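Local coordinates for protein aromatic amino acid beta-eliminating lyase/threonine aldolase (Exiguobacterium sibiricum, PDB 3LWS) that belongs to the beta-eliminating lyase family and probably works as a pyridoxal-phosphate enzyme of the aminotransferase-like fold, with its cofactor covalently bound, at residues Ile130-Ile136 with Tyr164-Ile170; Trp82-Thr86 with Gly169-His173. All blocks are in the same frame, centred on the assembly; numbering follows the deposited sequence. Where two conformers were deposited one is given.

Interaction 1: residues Ile130-Ile136 with Tyr164-Ile170; sequences IKALPDI and YCRERGI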
loop_
_atom_site.group_PDB
_atom_site.type_symbol
_atom_site.label_atom_id
_atom_site.label_comp_id
_atom_site.label_asym_id
_atom_site.label_seq_id
_atom_site.Cartn_x
_atom_site.Cartn_y
_atom_site.Cartn_z
ATOM N N ILE A 130 -5.048 13.030 31.937
ATOM C CA ILE A 130 -6.094 12.231 31.288
ATOM C C ILE A 130 -7.453 12.484 31.972
ATOM O O ILE A 130 -8.435 12.714 31.313
ATOM C CB ILE A 130 -5.743 10.718 31.348
ATOM C CG1 ILE A 130 -4.525 10.397 30.442
ATOM C CG2 ILE A 130 -6.926 9.841 30.973
ATOM C CD1 ILE A 130 -3.975 9.033 30.662
ATOM N N LYS A 131 -7.501 12.434 33.300
ATOM C CA LYS A 131 -8.743 12.713 34.038
ATOM C C LYS A 131 -9.270 14.131 33.791
ATOM O O LYS A 131 -10.455 14.365 33.965
ATOM C CB LYS A 131 -8.565 12.495 35.542
ATOM C CG LYS A 131 -8.367 11.041 35.973
ATOM C CD LYS A 131 -7.886 10.933 37.417
ATOM C CE LYS A 131 -7.923 9.507 37.917
ATOM N NZ LYS A 131 -7.238 9.321 39.233
ATOM N N ALA A 132 -8.398 15.074 33.421
ATOM C CA ALA A 132 -8.822 16.442 33.116
ATOM C C ALA A 132 -9.364 16.592 31.703
ATOM O O ALA A 132 -9.890 17.643 31.372
ATOM C CB ALA A 132 -7.659 17.460 33.375
ATOM N N LEU A 133 -9.236 15.561 30.861
ATOM C CA LEU A 133 -9.797 15.639 29.496
ATOM C C LEU A 133 -11.307 15.803 29.541
ATOM O O LEU A 133 -11.928 15.224 30.408
ATOM C CB LEU A 133 -9.451 14.417 28.644
ATOM C CG LEU A 133 -7.969 14.276 28.207
ATOM C CD1 LEU A 133 -7.778 12.965 27.456
ATOM C CD2 LEU A 133 -7.482 15.463 27.361
ATOM N N PRO A 134 -11.874 16.600 28.604
ATOM C CA PRO A 134 -13.305 16.713 28.389
ATOM C C PRO A 134 -13.809 15.508 27.576
ATOM O O PRO A 134 -13.037 14.570 27.303
ATOM C CB PRO A 134 -13.418 17.996 27.574
ATOM C CG PRO A 134 -12.222 17.974 26.707
ATOM C CD PRO A 134 -11.136 17.432 27.622
ATOM N N ASP A 135 -15.106 15.520 27.265
ATOM C CA ASP A 135 -15.750 14.477 26.455
ATOM C C ASP A 135 -15.057 14.455 25.090
ATOM O O ASP A 135 -15.077 15.444 24.342
ATOM C CB ASP A 135 -17.266 14.725 26.285
ATOM C CG ASP A 135 -18.112 14.227 27.476
ATOM O OD1 ASP A 135 -17.640 13.408 28.302
ATOM O OD2 ASP A 135 -19.295 14.628 27.565
ATOM N N ILE A 136 -14.393 13.346 24.808
ATOM C CA ILE A 136 -13.723 13.117 23.507
ATOM C C ILE A 136 -14.122 11.742 22.979
ATOM O O ILE A 136 -14.626 10.929 23.731
ATOM C CB ILE A 136 -12.163 13.240 23.640
ATOM C CG1 ILE A 136 -11.609 12.191 24.601
ATOM C CG2 ILE A 136 -11.782 14.622 24.129
ATOM C CD1 ILE A 136 -10.095 12.044 24.595
ATOM N N TYR A 164 -10.836 3.897 33.589
ATOM C CA TYR A 164 -11.314 5.258 33.596
ATOM C C TYR A 164 -12.044 5.542 32.293
ATOM O O TYR A 164 -13.216 5.881 32.295
ATOM C CB TYR A 164 -10.154 6.254 33.829
ATOM C CG TYR A 164 -10.612 7.685 33.817
ATOM C CD1 TYR A 164 -11.208 8.261 34.942
ATOM C CD2 TYR A 164 -10.497 8.449 32.680
ATOM C CE1 TYR A 164 -11.634 9.550 34.930
ATOM C CE2 TYR A 164 -10.940 9.730 32.650
ATOM C CZ TYR A 164 -11.508 10.284 33.781
ATOM O OH TYR A 164 -11.954 11.570 33.739
ATOM N N CYS A 165 -11.335 5.364 31.186
ATOM C CA CYS A 165 -11.856 5.689 29.853
ATOM C C CYS A 165 -13.147 4.944 29.574
ATOM O O CYS A 165 -14.111 5.527 29.088
ATOM C CB CYS A 165 -10.829 5.353 28.773
ATOM S SG CYS A 165 -9.412 6.439 28.776
ATOM N N ARG A 166 -13.148 3.655 29.900
ATOM C CA ARG A 166 -14.319 2.819 29.735
ATOM C C ARG A 166 -15.467 3.351 30.582
ATOM O O ARG A 166 -16.577 3.494 30.082
ATOM C CB ARG A 166 -13.977 1.384 30.125
ATOM C CG ARG A 166 -14.912 0.324 29.630
ATOM C CD ARG A 166 -14.305 -1.059 29.886
ATOM N NE ARG A 166 -15.060 -2.139 29.249
ATOM C CZ ARG A 166 -14.755 -3.436 29.337
ATOM N NH1 ARG A 166 -13.696 -3.846 30.039
ATOM N NH2 ARG A 166 -15.513 -4.338 28.717
ATOM N N GLU A 167 -15.200 3.674 31.852
ATOM C CA GLU A 167 -16.237 4.190 32.743
ATOM C C GLU A 167 -16.775 5.527 32.223
ATOM O O GLU A 167 -17.891 5.904 32.534
ATOM C CB GLU A 167 -15.698 4.321 34.178
ATOM C CG GLU A 167 -16.722 4.711 35.246
ATOM C CD GLU A 167 -17.615 3.557 35.678
ATOM O OE1 GLU A 167 -17.109 2.415 35.773
ATOM O OE2 GLU A 167 -18.817 3.802 35.938
ATOM N N ARG A 168 -15.971 6.229 31.419
ATOM C CA ARG A 168 -16.346 7.522 30.828
ATOM C C ARG A 168 -16.806 7.516 29.365
ATOM O O ARG A 168 -17.103 8.578 28.805
ATOM C CB ARG A 168 -15.172 8.490 30.951
ATOM C CG ARG A 168 -15.307 9.391 32.112
ATOM C CD ARG A 168 -14.294 10.470 32.018
ATOM N NE ARG A 168 -14.653 11.486 31.033
ATOM C CZ ARG A 168 -13.864 12.495 30.668
ATOM N NH1 ARG A 168 -12.634 12.652 31.183
ATOM N NH2 ARG A 168 -14.307 13.357 29.770
ATOM N N GLY A 169 -16.828 6.353 28.735
ATOM C CA GLY A 169 -17.259 6.235 27.338
ATOM C C GLY A 169 -16.271 6.667 26.279
ATOM O O GLY A 169 -16.647 6.826 25.150
ATOM N N ILE A 170 -15.005 6.850 26.658
ATOM C CA ILE A 170 -13.918 7.202 25.745
ATOM C C ILE A 170 -13.293 5.926 25.184
ATOM O O ILE A 170 -12.904 5.060 25.937
ATOM C CB ILE A 170 -12.820 8.011 26.516
ATOM C CG1 ILE A 170 -13.391 9.377 26.951
ATOM C CG2 ILE A 170 -11.561 8.140 25.666
ATOM C CD1 ILE A 170 -12.773 9.958 28.132
HETATM O O HOH W 1 -17.099 9.029 23.796
#
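Helix 155-167 ends beside the chain that leaves helix 127-131 for strand 138-142, and 399 Å² is buried between the two segments. Tyr-164, in the last turn, points its CA-CB bond toward 130-136 and takes Lys-131 over one ring face: Lys-131 CG lies 4.0 Å from the ring centroid, 22° off the normal, a CH-pi contact. Ile-130 CG2 packs 4.2 Å from Tyr-164 CD2. Arg-168 NH1 donates to Leu-133 O at 2.8 Å, its NH2 gives the same oxygen a weak bond at 3.1 Å, and NH2 also forms a long salt bridge to Asp-135 OD1 at 3.6 Å. Arg-168 NH1 also donates to Tyr-164 OH (2.9 Å). Gly-169, with phi 77°, ends the helix in a Schellman motif, where Ile-170 N bonds Cys-165 O at 2.9 Å; one water donates to Gly-169 O (2.6 Å) and Ile-136 O (3.1 Å). Ile-170 CG1 then lies 4.1 Å from Ile-136 CG1, both residues buried, Ile-170 against Leu-139 of strand 138-142 and Ile-136 against Ala-92 and Ile-116. The arginine's main acceptor is a backbone oxygen, so this bond depends on the loop's path rather than on the side chain of Leu-133, while the long Asp-135 bridge adds a charge term.

Interaction 2: residues Trp82-Thr86 with Gly169-His173; sequences WSDET and GIRLH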
loop_
_atom_site.group_PDB
_atom_site.type_symbol
_atom_site.label_atom_id
_atom_site.label_comp_id
_atom_site.label_asym_id
_atom_site.label_seq_id
_atom_site.Cartn_x
_atom_site.Cartn_y
_atom_site.Cartn_z
ATOM N N TRP A 82 -14.074 5.400 15.619
ATOM C CA TRP A 82 -14.488 5.782 16.963
ATOM C C TRP A 82 -15.108 7.181 17.025
ATOM O O TRP A 82 -16.084 7.364 17.712
ATOM C CB TRP A 82 -13.363 5.677 17.992
ATOM C CG TRP A 82 -12.764 4.284 18.162
ATOM C CD1 TRP A 82 -11.428 3.981 18.145
ATOM C CD2 TRP A 82 -13.454 3.028 18.383
ATOM N NE1 TRP A 82 -11.244 2.639 18.344
ATOM C CE2 TRP A 82 -12.464 2.032 18.516
ATOM C CE3 TRP A 82 -14.805 2.655 18.523
ATOM C CZ2 TRP A 82 -12.784 0.678 18.713
ATOM C CZ3 TRP A 82 -15.112 1.321 18.739
ATOM C CH2 TRP A 82 -14.105 0.348 18.821
ATOM N N SER A 83 -14.567 8.143 16.296
ATOM C CA SER A 83 -15.160 9.463 16.236
ATOM C C SER A 83 -16.614 9.348 15.740
ATOM O O SER A 83 -17.520 9.901 16.358
ATOM C CB SER A 83 -14.364 10.375 15.308
ATOM O OG SER A 83 -15.025 11.596 15.085
ATOM N N ASP A 84 -16.814 8.600 14.652
ATOM C CA ASP A 84 -18.172 8.356 14.107
ATOM C C ASP A 84 -19.083 7.639 15.118
ATOM O O ASP A 84 -20.227 7.999 15.279
ATOM C CB ASP A 84 -18.118 7.531 12.812
ATOM C CG ASP A 84 -17.714 8.337 11.582
ATOM O OD1 ASP A 84 -17.536 9.578 11.612
ATOM O OD2 ASP A 84 -17.572 7.702 10.523
ATOM N N GLU A 85 -18.573 6.624 15.799
ATOM C CA GLU A 85 -19.385 5.889 16.747
ATOM C C GLU A 85 -19.842 6.757 17.933
ATOM O O GLU A 85 -20.932 6.559 18.463
ATOM C CB GLU A 85 -18.619 4.684 17.251
ATOM C CG GLU A 85 -19.328 3.889 18.300
ATOM C CD GLU A 85 -18.716 2.542 18.473
ATOM O OE1 GLU A 85 -18.666 1.789 17.481
ATOM O OE2 GLU A 85 -18.274 2.250 19.588
ATOM N N THR A 86 -19.003 7.704 18.351
ATOM C CA THR A 86 -19.293 8.530 19.531
ATOM C C THR A 86 -19.855 9.898 19.214
ATOM O O THR A 86 -20.046 10.683 20.137
ATOM C CB THR A 86 -17.998 8.817 20.329
ATOM O OG1 THR A 86 -17.059 9.458 19.454
ATOM C CG2 THR A 86 -17.412 7.515 20.919
ATOM N N GLY A 169 -16.828 6.353 28.735
ATOM C CA GLY A 169 -17.259 6.235 27.338
ATOM C C GLY A 169 -16.271 6.667 26.279
ATOM O O GLY A 169 -16.647 6.826 25.150
ATOM N N ILE A 170 -15.005 6.850 26.658
ATOM C CA ILE A 170 -13.918 7.202 25.745
ATOM C C ILE A 170 -13.293 5.926 25.184
ATOM O O ILE A 170 -12.904 5.060 25.937
ATOM C CB ILE A 170 -12.820 8.011 26.516
ATOM C CG1 ILE A 170 -13.391 9.377 26.951
ATOM C CG2 ILE A 170 -11.561 8.140 25.666
ATOM C CD1 ILE A 170 -12.773 9.958 28.132
ATOM N N ARG A 171 -13.148 5.819 23.873
ATOM C CA ARG A 171 -12.516 4.642 23.274
ATOM C C ARG A 171 -11.008 4.727 23.477
ATOM O O ARG A 171 -10.445 5.812 23.399
ATOM C CB ARG A 171 -12.854 4.536 21.786
ATOM C CG ARG A 171 -14.363 4.336 21.517
ATOM C CD ARG A 171 -14.895 2.946 21.922
ATOM N NE ARG A 171 -16.332 2.892 21.644
ATOM C CZ ARG A 171 -17.300 3.409 22.411
ATOM N NH1 ARG A 171 -17.051 4.000 23.585
ATOM N NH2 ARG A 171 -18.552 3.344 21.987
ATOM N N LEU A 172 -10.363 3.607 23.788
ATOM C CA LEU A 172 -8.921 3.602 24.023
ATOM C C LEU A 172 -8.215 2.840 22.926
ATOM O O LEU A 172 -8.440 1.630 22.714
ATOM C CB LEU A 172 -8.595 3.055 25.399
ATOM C CG LEU A 172 -7.228 3.353 25.968
ATOM C CD1 LEU A 172 -7.003 4.822 26.107
ATOM C CD2 LEU A 172 -7.116 2.638 27.322
ATOM N N HIS A 173 -7.374 3.565 22.196
ATOM C CA HIS A 173 -6.658 2.987 21.076
ATOM C C HIS A 173 -5.175 2.845 21.375
ATOM O O HIS A 173 -4.557 3.769 21.905
ATOM C CB HIS A 173 -6.838 3.814 19.817
ATOM C CG HIS A 173 -6.020 3.307 18.664
ATOM N ND1 HIS A 173 -6.395 2.205 17.921
ATOM C CD2 HIS A 173 -4.796 3.671 18.213
ATOM C CE1 HIS A 173 -5.465 1.966 17.009
ATOM N NE2 HIS A 173 -4.478 2.836 17.172
#
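The end of helix 71-86 and the start of strand 171-176 run antiparallel: the axes of 82-86 and 171-173 make an angle of 176° and approach to 10.4 Å, a spacing that side chains must fill. The CA atoms come nearest at Trp-82 and Arg-171, 6.7 Å apart. Arg-171 bridges the gap, with 109 Å² of its surface covered by the helix. Its aliphatic part lies on the indole, Arg-171 CD being 3.7 Å from the centroid of the six-membered ring of Trp-82 and 24° off the normal, a CH-pi contact over the face. Farther out, the guanidinium meets Glu-85 in a salt bridge: NH2 and NE of Arg-171 both donate to Glu-85 OE2, at 2.7 and 2.9 Å. Thr-86 CG2 sits over one face of that guanidinium, 4.4 Å from Arg-171 CZ, and equally far from Gly-169 O. Trp-82 has further partners in the chain: NE1 bonds Ser-199 OG and the ring stacks with Phe-222. Backbone bonds of Arg-171 to Ala-137 and Leu-139 place the strand beside 138-142, within a sheet ordered 64-68, 214-218, 199-203, 171-176, 138-142, 90-93, 114-117. A helix laid antiparallel against a strand of this mixed seven-stranded sheet is the alpha/beta layering of the large domain in fold-type I pyridoxal-phosphate enzymes.

Interactions 1 and 2 share Gly-169 and Ile-170, where the chain passes from helix 155-167 into strand 171-176, and their centres lie about 10 Å apart. The consecutive residues Ile-170 and Arg-171 face different ways: Ile-170 directs its CA-CB bond toward 130-136 and away from 82-86, whereas Arg-171 directs its own toward 82-86. Interaction 1 is partly buried, combining apolar packing with a partly exposed polar cluster round Arg-168; interaction 2 is a surface contact around a buried tryptophan. Each relies on an arginine, but Arg-168 chiefly meets a loop carbonyl while Arg-171 pairs with a helix carboxylate. Cys-165 SG packs on Leu-172 CD1 at 3.9 Å, so helix 155-167 also lies against the strand that follows it.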